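Local structure of UTP-glucose-1-phosphate uridylyltransferase 2 (Trypanosoma brucei, 3GUE) at residues 248-253 against 367-372; 256-261 against 296-301; 400-405 against 433-438; 407-412 against 437-442. The protein probably catalyses the reversible formation of UDP-glucose and diphosphate from UTP and alpha-D-glucose 1-phosphate, and binds UDP-glucose. All blocks are in the same frame, centred on the assembly; numbering follows the deposited sequence. Where two conformers were deposited one is given.

Contact 1: 248-253 against 367-372; sequences RRTESD and VPRERF. With UPG (uridine-5'-diphosphate-glucose), chain C.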
# COMPACT_ATOMS: atom_id res chain seq x y z
N ARG A 248 -14.31 -5.26 6.08
CA ARG A 248 -15.46 -5.47 5.21
C ARG A 248 -15.27 -4.54 4.00
O ARG A 248 -15.24 -3.30 4.12
CB ARG A 248 -16.78 -5.21 5.98
CG ARG A 248 -18.05 -5.06 5.12
CD ARG A 248 -18.51 -6.39 4.55
NE ARG A 248 -19.76 -6.29 3.79
CZ ARG A 248 -20.36 -7.32 3.20
NH1 ARG A 248 -19.85 -8.54 3.29
NH2 ARG A 248 -21.50 -7.14 2.52
N ARG A 249 -15.06 -5.16 2.85
CA ARG A 249 -14.87 -4.45 1.61
C ARG A 249 -16.06 -3.53 1.29
O ARG A 249 -17.20 -3.89 1.53
CB ARG A 249 -14.67 -5.44 0.47
CG ARG A 249 -13.91 -4.87 -0.72
CD ARG A 249 -13.69 -5.97 -1.72
NE ARG A 249 -12.98 -5.55 -2.92
CZ ARG A 249 -12.81 -6.33 -3.98
NH1 ARG A 249 -13.27 -7.58 -3.97
NH2 ARG A 249 -12.15 -5.88 -5.03
N THR A 250 -15.74 -2.34 0.76
CA THR A 250 -16.72 -1.34 0.31
C THR A 250 -16.58 -1.14 -1.20
O THR A 250 -15.65 -1.66 -1.83
CB THR A 250 -16.51 0.04 1.01
OG1 THR A 250 -15.21 0.55 0.67
CG2 THR A 250 -16.63 -0.08 2.53
N GLU A 251 -17.50 -0.38 -1.78
CA GLU A 251 -17.45 -0.07 -3.20
C GLU A 251 -16.16 0.69 -3.61
O GLU A 251 -15.69 0.56 -4.74
CB GLU A 251 -18.70 0.72 -3.59
CG GLU A 251 -19.24 0.40 -4.96
CD GLU A 251 -20.20 1.47 -5.48
OE1 GLU A 251 -21.07 1.93 -4.71
OE2 GLU A 251 -20.07 1.85 -6.67
N SER A 252 -15.59 1.46 -2.68
CA SER A 252 -14.31 2.14 -2.92
C SER A 252 -13.06 1.22 -2.95
O SER A 252 -11.98 1.64 -3.36
CB SER A 252 -14.11 3.27 -1.90
OG SER A 252 -13.93 2.76 -0.59
N ASP A 253 -13.17 -0.04 -2.52
CA ASP A 253 -11.97 -0.91 -2.47
C ASP A 253 -11.84 -1.64 -3.81
O ASP A 253 -12.41 -2.72 -3.98
CB ASP A 253 -11.98 -1.90 -1.30
CG ASP A 253 -12.18 -1.22 0.07
OD1 ASP A 253 -11.45 -0.25 0.40
OD2 ASP A 253 -13.07 -1.66 0.82
N VAL A 367 -11.33 -5.68 11.11
CA VAL A 367 -11.15 -4.51 11.96
C VAL A 367 -12.09 -3.41 11.46
O VAL A 367 -12.56 -3.46 10.30
CB VAL A 367 -9.64 -4.04 12.08
CG1 VAL A 367 -8.74 -5.18 12.60
CG2 VAL A 367 -9.08 -3.43 10.75
N PRO A 368 -12.44 -2.45 12.35
CA PRO A 368 -13.28 -1.35 11.89
C PRO A 368 -12.60 -0.52 10.77
O PRO A 368 -11.38 -0.39 10.72
CB PRO A 368 -13.46 -0.50 13.15
CG PRO A 368 -13.13 -1.42 14.30
CD PRO A 368 -12.09 -2.34 13.78
N ARG A 369 -13.42 0.01 9.86
CA ARG A 369 -12.92 0.87 8.80
C ARG A 369 -12.06 2.02 9.30
O ARG A 369 -11.29 2.55 8.54
CB ARG A 369 -14.07 1.41 7.94
CG ARG A 369 -13.61 2.07 6.65
CD ARG A 369 -13.83 1.16 5.46
NE ARG A 369 -13.14 1.63 4.25
CZ ARG A 369 -12.65 0.81 3.31
NH1 ARG A 369 -12.74 -0.50 3.47
NH2 ARG A 369 -12.03 1.29 2.25
N GLU A 370 -12.16 2.43 10.57
CA GLU A 370 -11.39 3.62 10.96
C GLU A 370 -9.87 3.35 11.02
O GLU A 370 -9.07 4.28 11.17
CB GLU A 370 -11.97 4.33 12.20
CG GLU A 370 -13.51 4.61 12.12
CD GLU A 370 -13.91 5.69 11.10
OE1 GLU A 370 -13.57 6.86 11.36
OE2 GLU A 370 -14.59 5.37 10.09
N ARG A 371 -9.47 2.10 10.82
CA ARG A 371 -8.04 1.76 10.72
C ARG A 371 -7.46 1.72 9.31
O ARG A 371 -6.32 1.30 9.11
CB ARG A 371 -7.76 0.42 11.41
CG ARG A 371 -8.11 0.42 12.87
CD ARG A 371 -7.55 -0.76 13.57
NE ARG A 371 -7.99 -0.74 14.96
CZ ARG A 371 -7.70 -1.68 15.86
NH1 ARG A 371 -6.98 -2.75 15.53
NH2 ARG A 371 -8.18 -1.56 17.09
N PHE A 372 -8.26 2.13 8.32
CA PHE A 372 -7.92 1.96 6.91
C PHE A 372 -8.50 3.15 6.10
O PHE A 372 -9.69 3.21 5.88
CB PHE A 372 -8.47 0.59 6.43
CG PHE A 372 -8.15 0.26 4.98
CD1 PHE A 372 -6.84 0.19 4.52
CD2 PHE A 372 -9.18 -0.05 4.09
CE1 PHE A 372 -6.55 -0.13 3.20
CE2 PHE A 372 -8.91 -0.38 2.76
CZ PHE A 372 -7.59 -0.43 2.31
N1 UPG C . 5.88 -0.05 -1.33
C2 UPG C . 7.19 -0.31 -0.89
N3 UPG C . 8.01 -1.04 -1.74
C4 UPG C . 7.59 -1.53 -2.95
C5 UPG C . 6.28 -1.29 -3.39
C6 UPG C . 5.41 -0.56 -2.58
O2 UPG C . 7.68 0.10 0.17
O4 UPG C . 8.41 -2.16 -3.63
C1C UPG C . 4.95 0.74 -0.45
C2C UPG C . 4.14 1.90 -1.04
O2C UPG C . 4.93 3.09 -1.11
C3C UPG C . 3.06 2.02 0.04
C4C UPG C . 2.79 0.57 0.40
O4C UPG C . 3.96 -0.19 0.01
O3C UPG C . 3.62 2.67 1.18
C5C UPG C . 1.56 -0.00 -0.39
O5C UPG C . 1.78 -0.13 -1.77
PA UPG C . 0.63 0.25 -2.83
O1A UPG C . 0.12 1.58 -2.39
O2A UPG C . 1.09 0.08 -4.22
O3A UPG C . -0.53 -0.87 -2.47
PB UPG C . -0.70 -2.35 -3.12
O1B UPG C . 0.59 -3.06 -2.99
O2B UPG C . -1.39 -2.29 -4.44
O3B UPG C . -1.82 -2.91 -2.11
C1' UPG C . -1.47 -3.10 -0.69
C2' UPG C . -1.66 -4.57 -0.33
C3' UPG C . -3.10 -4.94 -0.64
C4' UPG C . -4.03 -4.07 0.21
C5' UPG C . -3.76 -2.56 -0.06
C6' UPG C . -4.43 -1.71 0.98
O2' UPG C . -0.77 -5.41 -1.10
O3' UPG C . -3.29 -6.33 -0.42
O4' UPG C . -5.39 -4.37 -0.06
O5' UPG C . -2.35 -2.23 0.04
O6' UPG C . -4.49 -0.36 0.51
O HOH W 1 -14.45 -3.68 8.59
O HOH W 2 -11.81 3.83 0.44

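Contact 2: 256-261 against 296-301; sequences GGHLAY and AKHCFF. With UPG (uridine-5'-diphosphate-glucose), chain C; SO4 (sulfate ion), chain G.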
# COMPACT_ATOMS: atom_id res chain seq x y z
N GLY A 256 -5.92 -3.34 -4.77
CA GLY A 256 -5.23 -3.91 -3.63
C GLY A 256 -5.48 -5.40 -3.68
O GLY A 256 -5.51 -5.98 -4.76
N GLY A 257 -5.64 -6.03 -2.52
CA GLY A 257 -5.90 -7.46 -2.47
C GLY A 257 -7.03 -7.91 -1.57
O GLY A 257 -7.26 -7.33 -0.52
N HIS A 258 -7.75 -8.94 -2.00
CA HIS A 258 -8.73 -9.63 -1.15
C HIS A 258 -8.23 -11.02 -0.78
O HIS A 258 -7.41 -11.62 -1.50
CB HIS A 258 -10.11 -9.73 -1.83
CG HIS A 258 -10.14 -10.63 -3.02
ND1 HIS A 258 -10.32 -11.99 -2.92
CD2 HIS A 258 -10.00 -10.36 -4.34
CE1 HIS A 258 -10.31 -12.53 -4.13
NE2 HIS A 258 -10.11 -11.56 -5.01
N LEU A 259 -8.75 -11.51 0.34
CA LEU A 259 -8.47 -12.84 0.80
C LEU A 259 -9.36 -13.84 0.10
O LEU A 259 -10.48 -13.52 -0.34
CB LEU A 259 -8.65 -12.95 2.34
CG LEU A 259 -7.55 -12.28 3.16
CD1 LEU A 259 -7.70 -12.67 4.65
CD2 LEU A 259 -6.16 -12.62 2.68
N ALA A 260 -8.84 -15.05 -0.02
CA ALA A 260 -9.61 -16.17 -0.55
C ALA A 260 -9.01 -17.40 0.08
O ALA A 260 -8.14 -17.30 0.92
CB ALA A 260 -9.51 -16.22 -2.06
N TYR A 261 -9.50 -18.56 -0.34
CA TYR A 261 -9.11 -19.84 0.20
C TYR A 261 -8.66 -20.72 -0.96
O TYR A 261 -9.20 -20.62 -2.07
CB TYR A 261 -10.31 -20.51 0.88
CG TYR A 261 -10.52 -20.12 2.34
CD1 TYR A 261 -9.44 -19.99 3.20
CD2 TYR A 261 -11.82 -19.93 2.85
CE1 TYR A 261 -9.62 -19.65 4.54
CE2 TYR A 261 -12.01 -19.57 4.19
CZ TYR A 261 -10.91 -19.45 5.02
OH TYR A 261 -11.09 -19.12 6.33
N ALA A 296 -19.25 -8.42 -2.61
CA ALA A 296 -20.13 -9.25 -1.80
C ALA A 296 -19.57 -10.67 -1.71
O ALA A 296 -19.67 -11.31 -0.67
CB ALA A 296 -21.53 -9.26 -2.38
N LYS A 297 -18.98 -11.15 -2.81
CA LYS A 297 -18.32 -12.46 -2.86
C LYS A 297 -16.95 -12.45 -2.16
O LYS A 297 -16.65 -13.31 -1.32
CB LYS A 297 -18.17 -12.92 -4.32
CG LYS A 297 -17.91 -14.41 -4.48
CD LYS A 297 -17.27 -14.70 -5.82
CE LYS A 297 -17.29 -16.19 -6.10
NZ LYS A 297 -16.98 -16.50 -7.53
N HIS A 298 -16.12 -11.48 -2.55
CA HIS A 298 -14.80 -11.31 -1.99
C HIS A 298 -14.82 -10.04 -1.13
O HIS A 298 -14.36 -8.98 -1.55
CB HIS A 298 -13.77 -11.24 -3.12
CG HIS A 298 -13.75 -12.47 -3.97
ND1 HIS A 298 -13.36 -13.71 -3.48
CD2 HIS A 298 -14.11 -12.68 -5.25
CE1 HIS A 298 -13.43 -14.60 -4.45
NE2 HIS A 298 -13.90 -14.00 -5.53
N CYS A 299 -15.36 -10.21 0.08
CA CYS A 299 -15.75 -9.15 1.02
C CYS A 299 -14.74 -8.80 2.09
O CYS A 299 -14.96 -7.87 2.88
CB CYS A 299 -17.06 -9.55 1.72
SG CYS A 299 -17.05 -11.17 2.51
N PHE A 300 -13.65 -9.56 2.15
CA PHE A 300 -12.59 -9.29 3.12
C PHE A 300 -11.33 -8.73 2.45
O PHE A 300 -10.58 -9.44 1.77
CB PHE A 300 -12.31 -10.52 3.98
CG PHE A 300 -13.49 -10.98 4.78
CD1 PHE A 300 -14.08 -10.15 5.73
CD2 PHE A 300 -14.05 -12.23 4.56
CE1 PHE A 300 -15.19 -10.56 6.45
CE2 PHE A 300 -15.16 -12.68 5.31
CZ PHE A 300 -15.73 -11.84 6.25
N PHE A 301 -11.11 -7.43 2.65
CA PHE A 301 -10.09 -6.68 1.92
C PHE A 301 -8.90 -6.40 2.84
O PHE A 301 -9.07 -5.83 3.90
CB PHE A 301 -10.69 -5.35 1.40
CG PHE A 301 -10.00 -4.79 0.18
CD1 PHE A 301 -10.22 -5.34 -1.09
CD2 PHE A 301 -9.18 -3.68 0.28
CE1 PHE A 301 -9.59 -4.80 -2.20
CE2 PHE A 301 -8.55 -3.14 -0.83
CZ PHE A 301 -8.76 -3.69 -2.07
N1 UPG C . 5.88 -0.05 -1.33
C2 UPG C . 7.19 -0.31 -0.89
N3 UPG C . 8.01 -1.04 -1.74
C4 UPG C . 7.59 -1.53 -2.95
C5 UPG C . 6.28 -1.29 -3.39
C6 UPG C . 5.41 -0.56 -2.58
O2 UPG C . 7.68 0.10 0.17
O4 UPG C . 8.41 -2.16 -3.63
C1C UPG C . 4.95 0.74 -0.45
C2C UPG C . 4.14 1.90 -1.04
O2C UPG C . 4.93 3.09 -1.11
C3C UPG C . 3.06 2.02 0.04
C4C UPG C . 2.79 0.57 0.40
O4C UPG C . 3.96 -0.19 0.01
O3C UPG C . 3.62 2.67 1.18
C5C UPG C . 1.56 -0.00 -0.39
O5C UPG C . 1.78 -0.13 -1.77
PA UPG C . 0.63 0.25 -2.83
O1A UPG C . 0.12 1.58 -2.39
O2A UPG C . 1.09 0.08 -4.22
O3A UPG C . -0.53 -0.87 -2.47
PB UPG C . -0.70 -2.35 -3.12
O1B UPG C . 0.59 -3.06 -2.99
O2B UPG C . -1.39 -2.29 -4.44
O3B UPG C . -1.82 -2.91 -2.11
C1' UPG C . -1.47 -3.10 -0.69
C2' UPG C . -1.66 -4.57 -0.33
C3' UPG C . -3.10 -4.94 -0.64
C4' UPG C . -4.03 -4.07 0.21
C5' UPG C . -3.76 -2.56 -0.06
C6' UPG C . -4.43 -1.71 0.98
O2' UPG C . -0.77 -5.41 -1.10
O3' UPG C . -3.29 -6.33 -0.42
O4' UPG C . -5.39 -4.37 -0.06
O5' UPG C . -2.35 -2.23 0.04
O6' UPG C . -4.49 -0.36 0.51
S SO4 G . -19.10 -13.74 -9.94
O1 SO4 G . -19.32 -13.96 -11.38
O2 SO4 G . -20.23 -14.30 -9.19
O3 SO4 G . -17.86 -14.39 -9.53
O4 SO4 G . -18.97 -12.30 -9.71
O HOH W 3 -12.78 -14.32 -0.91
O HOH W 4 -13.07 -12.12 1.25

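Contact 3: 400-405 against 433-438; sequences CEERNG and SLRQCT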
# COMPACT_ATOMS: atom_id res chain seq x y z
N CYS A 400 -15.38 10.12 8.37
CA CYS A 400 -16.40 10.78 9.16
C CYS A 400 -17.54 9.85 9.56
O CYS A 400 -17.87 8.86 8.86
CB CYS A 400 -16.94 12.01 8.43
SG CYS A 400 -17.93 11.65 6.94
N GLU A 401 -18.18 10.19 10.68
CA GLU A 401 -19.21 9.37 11.30
C GLU A 401 -20.44 9.21 10.41
O GLU A 401 -21.05 8.14 10.34
CB GLU A 401 -19.61 9.97 12.65
CG GLU A 401 -20.19 8.96 13.62
CD GLU A 401 -21.21 9.57 14.59
OE1 GLU A 401 -21.13 10.78 14.90
OE2 GLU A 401 -22.11 8.82 15.04
N GLU A 402 -20.81 10.27 9.72
CA GLU A 402 -22.03 10.27 8.92
C GLU A 402 -21.94 9.41 7.65
O GLU A 402 -22.96 9.14 7.02
CB GLU A 402 -22.46 11.70 8.60
CG GLU A 402 -21.50 12.45 7.68
CD GLU A 402 -22.02 13.83 7.32
OE1 GLU A 402 -23.16 13.93 6.81
OE2 GLU A 402 -21.28 14.81 7.55
N ARG A 403 -20.72 9.02 7.25
CA ARG A 403 -20.55 8.07 6.14
C ARG A 403 -20.72 6.59 6.56
O ARG A 403 -20.51 5.69 5.75
CB ARG A 403 -19.25 8.31 5.35
CG ARG A 403 -19.29 9.59 4.47
CD ARG A 403 -20.11 9.50 3.14
NE ARG A 403 -21.40 8.79 3.22
CZ ARG A 403 -22.56 9.33 3.61
NH1 ARG A 403 -22.64 10.60 3.98
NH2 ARG A 403 -23.65 8.58 3.65
N ASN A 404 -21.15 6.39 7.81
CA ASN A 404 -21.49 5.05 8.35
C ASN A 404 -20.54 3.92 7.96
O ASN A 404 -20.97 2.79 7.68
CB ASN A 404 -22.98 4.69 8.07
CG ASN A 404 -23.34 4.68 6.58
OD1 ASN A 404 -23.03 3.73 5.85
ND2 ASN A 404 -24.04 5.73 6.13
N GLY A 405 -19.24 4.21 7.95
CA GLY A 405 -18.20 3.23 7.59
C GLY A 405 -17.92 3.05 6.10
O GLY A 405 -17.02 2.29 5.74
N SER A 433 -16.74 19.66 -0.53
CA SER A 433 -17.21 18.95 0.67
C SER A 433 -17.74 17.60 0.15
O SER A 433 -18.49 17.57 -0.82
CB SER A 433 -18.30 19.77 1.38
OG SER A 433 -18.89 19.15 2.51
N LEU A 434 -17.31 16.52 0.77
CA LEU A 434 -17.74 15.15 0.40
C LEU A 434 -18.23 14.31 1.59
O LEU A 434 -18.50 13.13 1.45
CB LEU A 434 -16.61 14.39 -0.33
CG LEU A 434 -16.19 14.98 -1.70
CD1 LEU A 434 -14.93 14.33 -2.16
CD2 LEU A 434 -17.28 14.80 -2.78
N ARG A 435 -18.34 14.92 2.76
CA ARG A 435 -18.82 14.21 3.94
C ARG A 435 -20.26 13.66 3.80
O ARG A 435 -20.58 12.64 4.37
CB ARG A 435 -18.66 15.05 5.23
CG ARG A 435 -19.33 16.41 5.19
CD ARG A 435 -19.18 17.19 6.50
NE ARG A 435 -19.93 18.44 6.37
CZ ARG A 435 -21.26 18.54 6.48
NH1 ARG A 435 -22.00 17.47 6.75
NH2 ARG A 435 -21.84 19.73 6.33
N GLN A 436 -21.10 14.32 3.00
CA GLN A 436 -22.46 13.83 2.75
C GLN A 436 -22.57 13.06 1.43
O GLN A 436 -23.68 12.78 0.97
CB GLN A 436 -23.46 15.00 2.74
CG GLN A 436 -23.25 16.05 3.82
CD GLN A 436 -24.30 17.15 3.77
OE1 GLN A 436 -24.06 18.24 3.24
NE2 GLN A 436 -25.47 16.86 4.31
N CYS A 437 -21.43 12.76 0.80
CA CYS A 437 -21.44 12.15 -0.52
C CYS A 437 -21.39 10.63 -0.45
O CYS A 437 -20.50 10.06 0.19
CB CYS A 437 -20.27 12.70 -1.34
SG CYS A 437 -20.08 11.87 -2.90
N THR A 438 -22.35 9.96 -1.06
CA THR A 438 -22.28 8.49 -1.13
C THR A 438 -21.54 8.05 -2.41
O THR A 438 -20.97 6.97 -2.47
CB THR A 438 -23.68 7.76 -1.02
OG1 THR A 438 -24.48 8.05 -2.16
CG2 THR A 438 -24.45 8.17 0.22

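Contact 4: 407-412 against 437-442; sequences PPAIDL and CTSLTV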
# COMPACT_ATOMS: atom_id res chain seq x y z
N PRO A 407 -16.79 4.78 2.64
CA PRO A 407 -16.26 5.98 2.01
C PRO A 407 -17.11 6.36 0.79
O PRO A 407 -17.74 5.47 0.19
CB PRO A 407 -14.86 5.57 1.56
CG PRO A 407 -14.51 4.37 2.45
CD PRO A 407 -15.82 3.66 2.59
N PRO A 408 -17.12 7.66 0.42
CA PRO A 408 -17.78 8.04 -0.83
C PRO A 408 -17.17 7.19 -1.95
O PRO A 408 -15.95 6.97 -1.94
CB PRO A 408 -17.33 9.49 -1.05
CG PRO A 408 -16.94 9.99 0.28
CD PRO A 408 -16.49 8.82 1.10
N ALA A 409 -17.99 6.70 -2.88
CA ALA A 409 -17.44 5.94 -4.00
C ALA A 409 -17.12 6.91 -5.16
O ALA A 409 -18.02 7.34 -5.90
CB ALA A 409 -18.41 4.85 -4.44
N ILE A 410 -15.85 7.25 -5.30
CA ILE A 410 -15.41 8.29 -6.27
C ILE A 410 -14.81 7.67 -7.55
O ILE A 410 -13.76 6.99 -7.50
CB ILE A 410 -14.43 9.30 -5.60
CG1 ILE A 410 -15.02 9.85 -4.29
CG2 ILE A 410 -14.04 10.47 -6.58
CD1 ILE A 410 -14.06 10.72 -3.45
N ASP A 411 -15.49 7.90 -8.68
CA ASP A 411 -15.02 7.47 -10.01
C ASP A 411 -14.62 8.70 -10.83
O ASP A 411 -15.47 9.49 -11.31
CB ASP A 411 -16.08 6.62 -10.72
CG ASP A 411 -15.69 6.22 -12.15
OD1 ASP A 411 -14.59 6.54 -12.65
OD2 ASP A 411 -16.51 5.58 -12.81
N LEU A 412 -13.31 8.87 -10.96
CA LEU A 412 -12.76 9.99 -11.71
C LEU A 412 -12.27 9.47 -13.08
O LEU A 412 -11.49 8.51 -13.13
CB LEU A 412 -11.65 10.68 -10.91
CG LEU A 412 -11.95 11.44 -9.58
CD1 LEU A 412 -10.72 12.13 -9.00
CD2 LEU A 412 -13.09 12.46 -9.75
N CYS A 437 -21.43 12.76 0.80
CA CYS A 437 -21.44 12.15 -0.52
C CYS A 437 -21.39 10.63 -0.45
O CYS A 437 -20.50 10.06 0.19
CB CYS A 437 -20.27 12.70 -1.34
SG CYS A 437 -20.08 11.87 -2.90
N THR A 438 -22.35 9.96 -1.06
CA THR A 438 -22.28 8.49 -1.13
C THR A 438 -21.54 8.05 -2.41
O THR A 438 -20.97 6.97 -2.47
CB THR A 438 -23.68 7.76 -1.02
OG1 THR A 438 -24.48 8.05 -2.16
CG2 THR A 438 -24.45 8.17 0.22
N SER A 439 -21.54 8.92 -3.41
CA SER A 439 -21.03 8.57 -4.74
C SER A 439 -20.77 9.83 -5.56
O SER A 439 -21.60 10.72 -5.62
CB SER A 439 -22.08 7.71 -5.44
OG SER A 439 -21.57 7.14 -6.61
N LEU A 440 -19.60 9.92 -6.18
CA LEU A 440 -19.31 11.01 -7.12
C LEU A 440 -18.59 10.50 -8.37
O LEU A 440 -17.50 9.94 -8.27
CB LEU A 440 -18.51 12.15 -6.46
CG LEU A 440 -17.96 13.24 -7.39
CD1 LEU A 440 -19.07 14.22 -7.90
CD2 LEU A 440 -16.77 14.00 -6.77
N THR A 441 -19.22 10.70 -9.53
CA THR A 441 -18.67 10.30 -10.80
C THR A 441 -18.40 11.56 -11.66
O THR A 441 -19.28 12.41 -11.83
CB THR A 441 -19.61 9.25 -11.50
OG1 THR A 441 -19.67 8.07 -10.69
CG2 THR A 441 -19.11 8.87 -12.88
N VAL A 442 -17.18 11.65 -12.17
CA VAL A 442 -16.76 12.79 -12.97
C VAL A 442 -16.17 12.32 -14.28
O VAL A 442 -15.33 11.42 -14.31
CB VAL A 442 -15.76 13.68 -12.22
CG1 VAL A 442 -15.23 14.82 -13.11
CG2 VAL A 442 -16.42 14.21 -10.91
O HOH W 5 -20.25 5.72 -0.14
O HOH W 6 -18.75 6.66 -8.29
O HOH W 7 -19.49 5.45 -12.87

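Contact 1: 248-253 against 367-372
At R248 the backbone N gives its hydrogen to a water that in turn donates to V367 O, so the two loops are first joined through solvent where their strands end. R249 turns back from the second loop: its long side chain lies extended, and NE donates to D253 O at 3.1 Å, bracing the end of the type I turn T250-D253. T250 N donates to D253 OD2 at 2.8 Å, and threonine suits this place through its hydroxyl: OG1 pairs with S252 OG and sits over one face of the R369 guanidinium. S252 OG also shares a water with R369 NH2.

D253 carries the contact. Its carboxylate meets R369 tip to tip in an end-on, two-nitrogen salt bridge: NH2 reaches OD1 at a very short 2.5 Å, nearly straight (167°), and NH1 reaches OD2 at 2.9 Å on a more bent path. Both oxygens use their syn lone pairs. The buried charges thus compensate each other, and the T250 N-H would further favour an ionised D253. F372 CD2 covers the other guanidinium face, and F372 CE1 comes to 3.4 Å from UPG O6', so this ring links the salt bridge to the sugar pocket.

The two loops leave the parallel neighbours 242-248 and 362-366 at the edge of the mixed sheet; R369 and F372 rest on C247, and F372 also packs against strand 300-309.

Contact 2: 256-261 against 296-301
Two histidines form the tight part of this contact. H258 and H298 cross obliquely in an offset stack, centroids 4.2 Å apart and planes at 28°, with H258 CE1 over the H298 face and H298 CB over the H258 face. The H258 ring is held in rotation by its ND1, which donates almost straight (174°) to L259 O at 3.0 Å, and by R279, whose NH2 is hydrogen-bonded to NE2. E49 accepts from H298 NE2 and would favour positive charge on that ring.

Close by, the backbones meet in a single bridge, H258 with F301: L259 N donates to F300 O at 3.1 Å, nearly along the C=O axis. The F301 ring, CG anti to its backbone N (chi1 -155°), folds back so that G257 O lies over its face, 3.6 Å from CD1.

The looser side is bridged by two bound waters. One donates to L259 O and pairs with H298 ND1 at the edge of its ring, and a second accepts from F300 N. K297 stretches its extended chain to E49 and to a sulfate ion, probably from the crystallisation liquor.

At the other end G257 N donates to UPG O4' at 3.0 Å. At G256 and G257 there is no room for a beta carbon beside the sugar, and G256's backbone angles also suit glycine. This is the glucose-binding edge of a GT-A type nucleotidyltransferase fold, where backbone and an aromatic ring line the hexose.

Contact 3: 400-405 against 433-438
Two bends in R403, at chi2 (-76°) and chi3 (41°), curl its chain round the carbonyl of R435, whereas R435 keeps its own chain extended from CG to NE after leaving the backbone with CG in the crowded position between N and the carbonyl carbon. E402 starts from the same crowded position and then runs straight on, which carries its carboxylate across to R435.

The curl of R403 brings NH1 to R435 O at 2.9 Å; the bond is close to straight (161°), lies in the guanidinium plane and uses a lone pair of the carbonyl. CD of R403 is pressed to 3.0 Å from C437 O, and the guanidinium face lies against C437 C. T438 CG2 packs at 3.5 Å from R403 NH2, the two side chains crossing at about a right angle. An arginine is well suited to this place: its methylene groups lie along the turn while its head binds the R435 carbonyl.

E402 and R435 cross obliquely, and NH1 of R435 meets the syn lone pair of E402 OE2 at 2.9 Å. The two planes are nearly coplanar, but a single nitrogen makes the bridge. E402 OE2 also lies over the CB, CG and CD atoms of R435, so the salt bridge runs beside an apolar stem. C400 SG, a small soft group, fills in against R435 CB at 3.9 Å.

R403 belongs to the short 3-10 segment 401-403 following strand 397-399; the turn L434-C437 leads into strand 437-443, with L434, Q436 and C437 packed on strand 453-455 and D387 OD1 accepting from the backbone N of L434 and of R435.

Contact 4: 407-412 against 437-442
CB of L412 points to the same face of the sheet as I410, L440 and V442; CG stands anti to the carbonyl carbon (chi1 -67°), and of its two methyls CD2 swings across to V442, 3.8 Å from CB and 3.9 Å from CG2. Leucine suits this place because its branched tip lets one methyl lie against V442, while the side chain also touches F423 and L426 of helix 420-427 and S379 of helix 378-385.

The strands run parallel, 2° apart and 4.7 Å between axes, with A409 opposite S439 and L412 opposite V442. Hydrogen bonds zigzag between them: A409 N to T438 O, L440 N to A409 O (3.0 Å), D411 N to L440 O (2.9 Å) and V442 N to D411 O, the last nearly along its C=O axis. P408 CB starts the pair, 4.1 Å from C437 SG.

The other face carries the small A409 and the polar D411, S439 and T441, with bound waters among them. D411 and T441 lie side by side; one water donates to A409 O and meets T441 OG1 at 2.9 Å, while D411 OD2 forms a salt bridge with R443 NH2. Hydrophobic residues on the helix-covered face and small or polar ones on the other imply that one side of the sheet packs on helices and the other carries ordered waters, within the beta-alpha-beta unit 409-412, 420-427, 437-443.

Overall arrangement
Contacts 1 and 2 belong to the nucleotide-sugar domain and both touch UPG: contact 2 is nested inside the loop that contact 1 closes, their centres are about 12 Å apart, and R249 N meets C299 O at 2.7 Å. Contact 4 lies in the C-terminal parallel sheet and contact 3 at the turn leading into it; their centres are about 11 Å apart and they share C437 and T438 of strand 437-443. The two regions join where P407 packs on contact 1, with S252 OG 3.5 Å from P407 CG, and where R369 CD lies 3.4 Å from G405 O of contact 3. Contacts 2 and 4 do not touch, and P407's side chain is about 11 Å from UPG.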